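Local coordinates for putative transcriptional regulator (PDB 2RA5), which probably binds DNA and regulates transcription as a GntR-family factor, with a UTRA domain that probably senses small-molecule effectors, at residues P105-L110 with I136-L141; A148-Y153 with G228-R233. All blocks are in the same frame, centred on the assembly; numbering follows the deposited sequence.

Contact 1 of 2, residues P105-L110 with I136-L141; sequences PATKVL and IERLRL. With SRT (S,R meso-tartaric acid), chain B.
Ala-106 O is approached twice from the neighbouring strand: Leu-141 N donates a hydrogen bond to it at 2.7 Å, and Arg-140 CA adds a CA-H...O contact at 3.3 Å. Leu-141 O accepts from Ala-106 N in return, and this two-bond ring recurs between Lys-108 and Leu-139. A last bond runs from Leu-110 N to Glu-137 O at 2.7 Å. The strands are antiparallel, with axes at 147°.

In one non-hydrogen-bonded pair, the Thr-107 and Arg-140 side chains run alongside each other in the same direction. Thr-107 CB meets the edge of the guanidinium, 3.2 Å from Arg-140 NH1, while Pro-105 CG packs on Arg-140 CD at 3.6 Å. Thr-107 OG1, anti to its backbone N (chi1 165°), makes a weak hydrogen bond to Leu-166 O.

On this same face, Arg-140 NH2 comes within 2.8 Å of O3 of the bound meso-tartrate. Arg-138 donates through NH1 to tartrate O2, modelled doubtfully short, and weakly through NH2 to O1 at 3.3 Å. Two arginines facing a dicarboxylate would make the pocket positively polarised, consistent with an anionic effector site in this UTRA domain.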
loop_
_atom_site.group_PDB
_atom_site.type_symbol
_atom_site.label_atom_id
_atom_site.label_comp_id
_atom_site.label_asym_id
_atom_site.label_seq_id
_atom_site.Cartn_x
_atom_site.Cartn_y
_atom_site.Cartn_z
ATOM N N PRO A 105 0.387 10.466 -15.825
ATOM C CA PRO A 105 1.191 9.727 -16.773
ATOM C C PRO A 105 0.488 9.628 -18.145
ATOM O O PRO A 105 -0.570 10.219 -18.349
ATOM C CB PRO A 105 1.075 8.331 -16.168
ATOM C CG PRO A 105 -0.427 8.392 -15.443
ATOM C CD PRO A 105 -0.911 9.816 -15.725
ATOM N N ALA A 106 1.040 8.836 -19.063
ATOM C CA ALA A 106 0.360 8.555 -20.332
ATOM C C ALA A 106 -0.202 7.138 -20.373
ATOM O O ALA A 106 0.424 6.177 -19.905
ATOM C CB ALA A 106 1.287 8.781 -21.512
ATOM N N THR A 107 -1.385 7.001 -20.950
ATOM C CA THR A 107 -2.061 5.708 -20.937
ATOM C C THR A 107 -2.235 5.110 -22.336
ATOM O O THR A 107 -2.650 5.803 -23.270
ATOM C CB THR A 107 -3.428 5.815 -20.216
ATOM O OG1 THR A 107 -4.236 4.665 -20.513
ATOM C CG2 THR A 107 -4.161 7.066 -20.658
ATOM N N LYS A 108 -1.902 3.829 -22.478
ATOM C CA LYS A 108 -2.141 3.102 -23.728
ATOM C C LYS A 108 -2.975 1.827 -23.543
ATOM O O LYS A 108 -2.570 0.897 -22.844
ATOM C CB LYS A 108 -0.816 2.763 -24.407
ATOM C CG LYS A 108 -0.113 3.985 -24.968
ATOM C CD LYS A 108 1.027 3.603 -25.890
ATOM C CE LYS A 108 1.733 4.840 -26.429
ATOM N NZ LYS A 108 2.925 4.477 -27.254
ATOM N N VAL A 109 -4.137 1.777 -24.183
ATOM C CA VAL A 109 -4.998 0.605 -24.076
ATOM C C VAL A 109 -4.468 -0.621 -24.829
ATOM O O VAL A 109 -4.242 -0.566 -26.030
ATOM C CB VAL A 109 -6.396 0.895 -24.606
ATOM C CG1 VAL A 109 -7.264 -0.330 -24.409
ATOM C CG2 VAL A 109 -6.990 2.103 -23.911
ATOM N N LEU A 110 -4.294 -1.731 -24.118
ATOM C CA LEU A 110 -3.824 -2.977 -24.726
ATOM C C LEU A 110 -4.932 -4.011 -24.957
ATOM O O LEU A 110 -4.793 -4.888 -25.796
ATOM C CB LEU A 110 -2.733 -3.615 -23.870
ATOM C CG LEU A 110 -1.509 -2.751 -23.561
ATOM C CD1 LEU A 110 -0.330 -3.639 -23.204
ATOM C CD2 LEU A 110 -1.161 -1.879 -24.748
ATOM N N ILE A 136 -10.796 -4.639 -19.622
ATOM C CA ILE A 136 -9.887 -3.623 -20.132
ATOM C C ILE A 136 -8.468 -3.836 -19.605
ATOM O O ILE A 136 -8.259 -4.196 -18.443
ATOM C CB ILE A 136 -10.370 -2.194 -19.784
ATOM C CG1 ILE A 136 -11.730 -1.931 -20.429
ATOM C CG2 ILE A 136 -9.379 -1.166 -20.284
ATOM C CD1 ILE A 136 -12.383 -0.669 -19.960
ATOM N N GLU A 137 -7.492 -3.632 -20.477
ATOM C CA GLU A 137 -6.102 -3.635 -20.057
ATOM C C GLU A 137 -5.375 -2.366 -20.537
ATOM O O GLU A 137 -5.450 -2.005 -21.707
ATOM C CB GLU A 137 -5.413 -4.909 -20.536
ATOM C CG GLU A 137 -6.022 -6.158 -19.938
ATOM C CD GLU A 137 -5.249 -7.415 -20.265
ATOM O OE1 GLU A 137 -5.855 -8.509 -20.233
ATOM O OE2 GLU A 137 -4.041 -7.318 -20.560
ATOM N N ARG A 138 -4.710 -1.675 -19.613
ATOM C CA ARG A 138 -3.947 -0.468 -19.937
ATOM C C ARG A 138 -2.504 -0.548 -19.441
ATOM O O ARG A 138 -2.225 -1.079 -18.364
ATOM C CB ARG A 138 -4.551 0.800 -19.326
ATOM C CG ARG A 138 -5.932 1.180 -19.767
ATOM C CD ARG A 138 -6.840 1.177 -18.541
ATOM N NE ARG A 138 -7.070 2.494 -17.960
ATOM C CZ ARG A 138 -7.495 2.687 -16.717
ATOM N NH1 ARG A 138 -7.687 3.916 -16.252
ATOM N NH2 ARG A 138 -7.710 1.641 -15.931
ATOM N N LEU A 139 -1.594 0.001 -20.236
ATOM C CA LEU A 139 -0.244 0.280 -19.769
ATOM C C LEU A 139 -0.150 1.784 -19.473
ATOM O O LEU A 139 -0.578 2.614 -20.277
ATOM C CB LEU A 139 0.775 -0.148 -20.819
ATOM C CG LEU A 139 2.267 -0.106 -20.486
ATOM C CD1 LEU A 139 2.655 -1.165 -19.467
ATOM C CD2 LEU A 139 3.081 -0.282 -21.759
ATOM N N ARG A 140 0.348 2.127 -18.288
ATOM C CA ARG A 140 0.601 3.523 -17.936
ATOM C C ARG A 140 2.084 3.793 -18.031
ATOM O O ARG A 140 2.898 3.068 -17.454
ATOM C CB ARG A 140 0.139 3.820 -16.516
ATOM C CG ARG A 140 -1.347 3.891 -16.386
ATOM C CD ARG A 140 -1.876 5.308 -16.532
ATOM N NE ARG A 140 -2.973 5.492 -15.582
ATOM C CZ ARG A 140 -4.221 5.805 -15.909
ATOM N NH1 ARG A 140 -4.547 6.022 -17.180
ATOM N NH2 ARG A 140 -5.139 5.923 -14.957
ATOM N N LEU A 141 2.454 4.828 -18.768
ATOM C CA LEU A 141 3.872 5.175 -18.827
ATOM C C LEU A 141 4.168 6.581 -18.323
ATOM O O LEU A 141 3.347 7.498 -18.456
ATOM C CB LEU A 141 4.449 4.977 -20.234
ATOM C CG LEU A 141 4.058 3.685 -20.960
ATOM C CD1 LEU A 141 2.705 3.875 -21.633
ATOM C CD2 LEU A 141 5.115 3.268 -21.982
HETATM O O1 SRT B . -8.207 2.536 -12.783
HETATM O O11 SRT B . -6.463 3.109 -11.528
HETATM C C1 SRT B . -7.312 3.360 -12.438
HETATM C C2 SRT B . -7.222 4.687 -13.170
HETATM O O2 SRT B . -8.300 4.805 -14.106
HETATM C C3 SRT B . -7.153 5.884 -12.200
HETATM O O3 SRT B . -6.571 7.047 -12.807
HETATM C C4 SRT B . -8.515 6.269 -11.711
HETATM O O4 SRT B . -9.181 7.160 -12.320
HETATM O O41 SRT B . -8.897 5.652 -10.695
#

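Contact 2 of 2, residues A148-Y153 with G228-R233; sequences AYLCNY and GTHTYR
Ala-148 CB rests against Tyr-232 CD2 at 3.4 Å, the start of an apolar patch that Leu-150 CD2 joins, on the face that also carries His-230. The Tyr-232 ring also stacks with Tyr-237 and meets Phe-239 edge-to-face.

Tyr-149 makes a hydrogen-bonded pair with Thr-231: its N donates to Thr-231 O at 2.8 Å, and its O accepts from Thr-231 N. That carbonyl has a further, weak donor in Thr-231 OG1 at 3.4 Å, which chi1 of 39° sets between the backbone N and the carbonyl carbon. Leu-150 crosses His-230 obliquely, CD2 lying 3.6 Å from the ring atom CD2, and its own CA is 3.5 Å from that same imidazole carbon.

Cys-151 and Thr-229 form the next bonded pair. Thr-229 N reaches Cys-151 O at 2.8 Å, and Cys-151 N donates to Thr-229 O at 3.2 Å. The side chain of Asn-152, which also touches the bound meso-tartrate, crosses His-230 at about a right angle, the two planes 51° apart. Tyr-153 turns its ring edge to Thr-229 CG2.

An alanine at His-230 would probably open a gap beside Leu-150, whose CD2 would lose the imidazole it packs against. The face thus runs from apolar packing at Ala-148 and Tyr-232 to polar groups at Asn-152, beside the ligand pocket.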
loop_
_atom_site.group_PDB
_atom_site.type_symbol
_atom_site.label_atom_id
_atom_site.label_comp_id
_atom_site.label_asym_id
_atom_site.label_seq_id
_atom_site.Cartn_x
_atom_site.Cartn_y
_atom_site.Cartn_z
ATOM N N ALA A 148 3.082 0.966 -14.838
ATOM C CA ALA A 148 2.072 0.091 -14.272
ATOM C C ALA A 148 1.284 -0.623 -15.358
ATOM O O ALA A 148 1.101 -0.094 -16.462
ATOM C CB ALA A 148 1.139 0.887 -13.388
ATOM N N TYR A 149 0.830 -1.829 -15.026
ATOM C CA TYR A 149 -0.082 -2.606 -15.871
ATOM C C TYR A 149 -1.471 -2.760 -15.218
ATOM O O TYR A 149 -1.607 -3.389 -14.171
ATOM C CB TYR A 149 0.508 -3.981 -16.193
ATOM C CG TYR A 149 -0.125 -4.560 -17.416
ATOM C CD1 TYR A 149 0.019 -3.933 -18.640
ATOM C CD2 TYR A 149 -0.901 -5.709 -17.350
ATOM C CE1 TYR A 149 -0.570 -4.436 -19.772
ATOM C CE2 TYR A 149 -1.500 -6.224 -18.482
ATOM C CZ TYR A 149 -1.328 -5.580 -19.693
ATOM O OH TYR A 149 -1.904 -6.056 -20.847
ATOM N N LEU A 150 -2.491 -2.167 -15.834
ATOM C CA LEU A 150 -3.822 -2.084 -15.237
ATOM C C LEU A 150 -4.881 -2.949 -15.933
ATOM O O LEU A 150 -5.310 -2.618 -17.034
ATOM C CB LEU A 150 -4.307 -0.628 -15.252
ATOM C CG LEU A 150 -3.379 0.492 -14.766
ATOM C CD1 LEU A 150 -4.118 1.820 -14.713
ATOM C CD2 LEU A 150 -2.758 0.145 -13.415
ATOM N N CYS A 151 -5.313 -4.037 -15.290
ATOM C CA CYS A 151 -6.454 -4.830 -15.782
ATOM C C CYS A 151 -7.733 -4.493 -15.020
ATOM O O CYS A 151 -7.778 -4.617 -13.798
ATOM C CB CYS A 151 -6.199 -6.343 -15.666
ATOM S SG CYS A 151 -4.597 -6.925 -16.257
ATOM N N ASN A 152 -8.777 -4.088 -15.735
ATOM C CA ASN A 152 -10.072 -3.844 -15.093
ATOM C C ASN A 152 -11.260 -4.625 -15.658
ATOM O O ASN A 152 -11.315 -4.948 -16.845
ATOM C CB ASN A 152 -10.397 -2.337 -15.023
ATOM C CG ASN A 152 -9.319 -1.541 -14.291
ATOM O OD1 ASN A 152 -9.423 -1.268 -13.095
ATOM N ND2 ASN A 152 -8.268 -1.200 -14.998
ATOM N N TYR A 153 -12.214 -4.926 -14.785
ATOM C CA TYR A 153 -13.418 -5.635 -15.183
ATOM C C TYR A 153 -14.627 -4.854 -14.768
ATOM O O TYR A 153 -14.732 -4.432 -13.623
ATOM C CB TYR A 153 -13.450 -7.006 -14.530
ATOM C CG TYR A 153 -12.261 -7.855 -14.908
ATOM C CD1 TYR A 153 -11.086 -7.814 -14.161
ATOM C CD2 TYR A 153 -12.312 -8.699 -16.012
ATOM C CE1 TYR A 153 -9.998 -8.593 -14.498
ATOM C CE2 TYR A 153 -11.226 -9.478 -16.364
ATOM C CZ TYR A 153 -10.069 -9.422 -15.600
ATOM O OH TYR A 153 -8.981 -10.193 -15.934
ATOM N N GLY A 228 -10.431 -4.073 -10.221
ATOM C CA GLY A 228 -9.147 -3.865 -10.850
ATOM C C GLY A 228 -8.086 -4.737 -10.231
ATOM O O GLY A 228 -8.071 -4.997 -9.028
ATOM N N THR A 229 -7.190 -5.204 -11.081
ATOM C CA THR A 229 -6.069 -6.010 -10.634
ATOM C C THR A 229 -4.830 -5.433 -11.326
ATOM O O THR A 229 -4.694 -5.489 -12.549
ATOM C CB THR A 229 -6.328 -7.534 -10.904
ATOM O OG1 THR A 229 -5.428 -8.335 -10.135
ATOM C CG2 THR A 229 -6.250 -7.900 -12.404
ATOM N N HIS A 230 -3.949 -4.834 -10.530
ATOM C CA HIS A 230 -2.871 -4.017 -11.071
ATOM C C HIS A 230 -1.491 -4.437 -10.602
ATOM O O HIS A 230 -1.332 -4.973 -9.508
ATOM C CB HIS A 230 -3.087 -2.561 -10.675
ATOM C CG HIS A 230 -4.457 -2.050 -10.956
ATOM N ND1 HIS A 230 -5.193 -1.346 -10.037
ATOM C CD2 HIS A 230 -5.238 -2.137 -12.069
ATOM C CE1 HIS A 230 -6.359 -1.009 -10.556
ATOM N NE2 HIS A 230 -6.402 -1.482 -11.800
ATOM N N THR A 231 -0.498 -4.164 -11.450
ATOM C CA THR A 231 0.924 -4.346 -11.140
ATOM C C THR A 231 1.698 -3.047 -11.367
ATOM O O THR A 231 1.415 -2.282 -12.300
ATOM C CB THR A 231 1.560 -5.416 -12.028
ATOM O OG1 THR A 231 1.030 -5.291 -13.356
ATOM C CG2 THR A 231 1.266 -6.799 -11.492
ATOM N N TYR A 232 2.682 -2.805 -10.514
ATOM C CA TYR A 232 3.492 -1.597 -10.616
ATOM C C TYR A 232 4.967 -1.923 -10.483
ATOM O O TYR A 232 5.355 -2.685 -9.585
ATOM C CB TYR A 232 3.128 -0.622 -9.504
ATOM C CG TYR A 232 1.658 -0.348 -9.370
ATOM C CD1 TYR A 232 0.844 -1.186 -8.622
ATOM C CD2 TYR A 232 1.081 0.762 -9.981
ATOM C CE1 TYR A 232 -0.511 -0.932 -8.496
ATOM C CE2 TYR A 232 -0.266 1.022 -9.861
ATOM C CZ TYR A 232 -1.064 0.176 -9.119
ATOM O OH TYR A 232 -2.418 0.443 -8.999
ATOM N N ARG A 233 5.780 -1.333 -11.360
ATOM C CA ARG A 233 7.245 -1.402 -11.240
ATOM C C ARG A 233 7.707 -0.620 -10.012
ATOM O O ARG A 233 7.599 0.614 -9.997
ATOM C CB ARG A 233 7.910 -0.809 -12.483
ATOM C CG ARG A 233 7.456 -1.424 -13.796
ATOM C CD ARG A 233 8.284 -0.885 -14.941
ATOM N NE ARG A 233 9.697 -1.200 -14.776
ATOM C CZ ARG A 233 10.684 -0.536 -15.366
ATOM N NH1 ARG A 233 11.940 -0.903 -15.157
ATOM N NH2 ARG A 233 10.415 0.491 -16.164
#

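Both contacts belong to one antiparallel six-stranded sheet, but at different depths. Contact 1 pairs strand 106-116, outermost within this chain, with 132-142 and is only partly buried; contact 2 joins 145-154 to 224-232 near the middle, its centre about 5 Å from that of the chain against about 11 Å for contact 1. Because 132-142 and 145-154 are neighbours, the contacts meet: Glu-137 OE2 lies 2.5 Å from Tyr-149 OH, a probable hydrogen bond, and Leu-110 packs on Tyr-149. Contact 1 supplies cationic ligand-facing groups, whereas contact 2 combines main-chain bonds with buried apolar, aromatic and polar side chains, with Asn-152 beside Arg-138 where the two reach the tartrate.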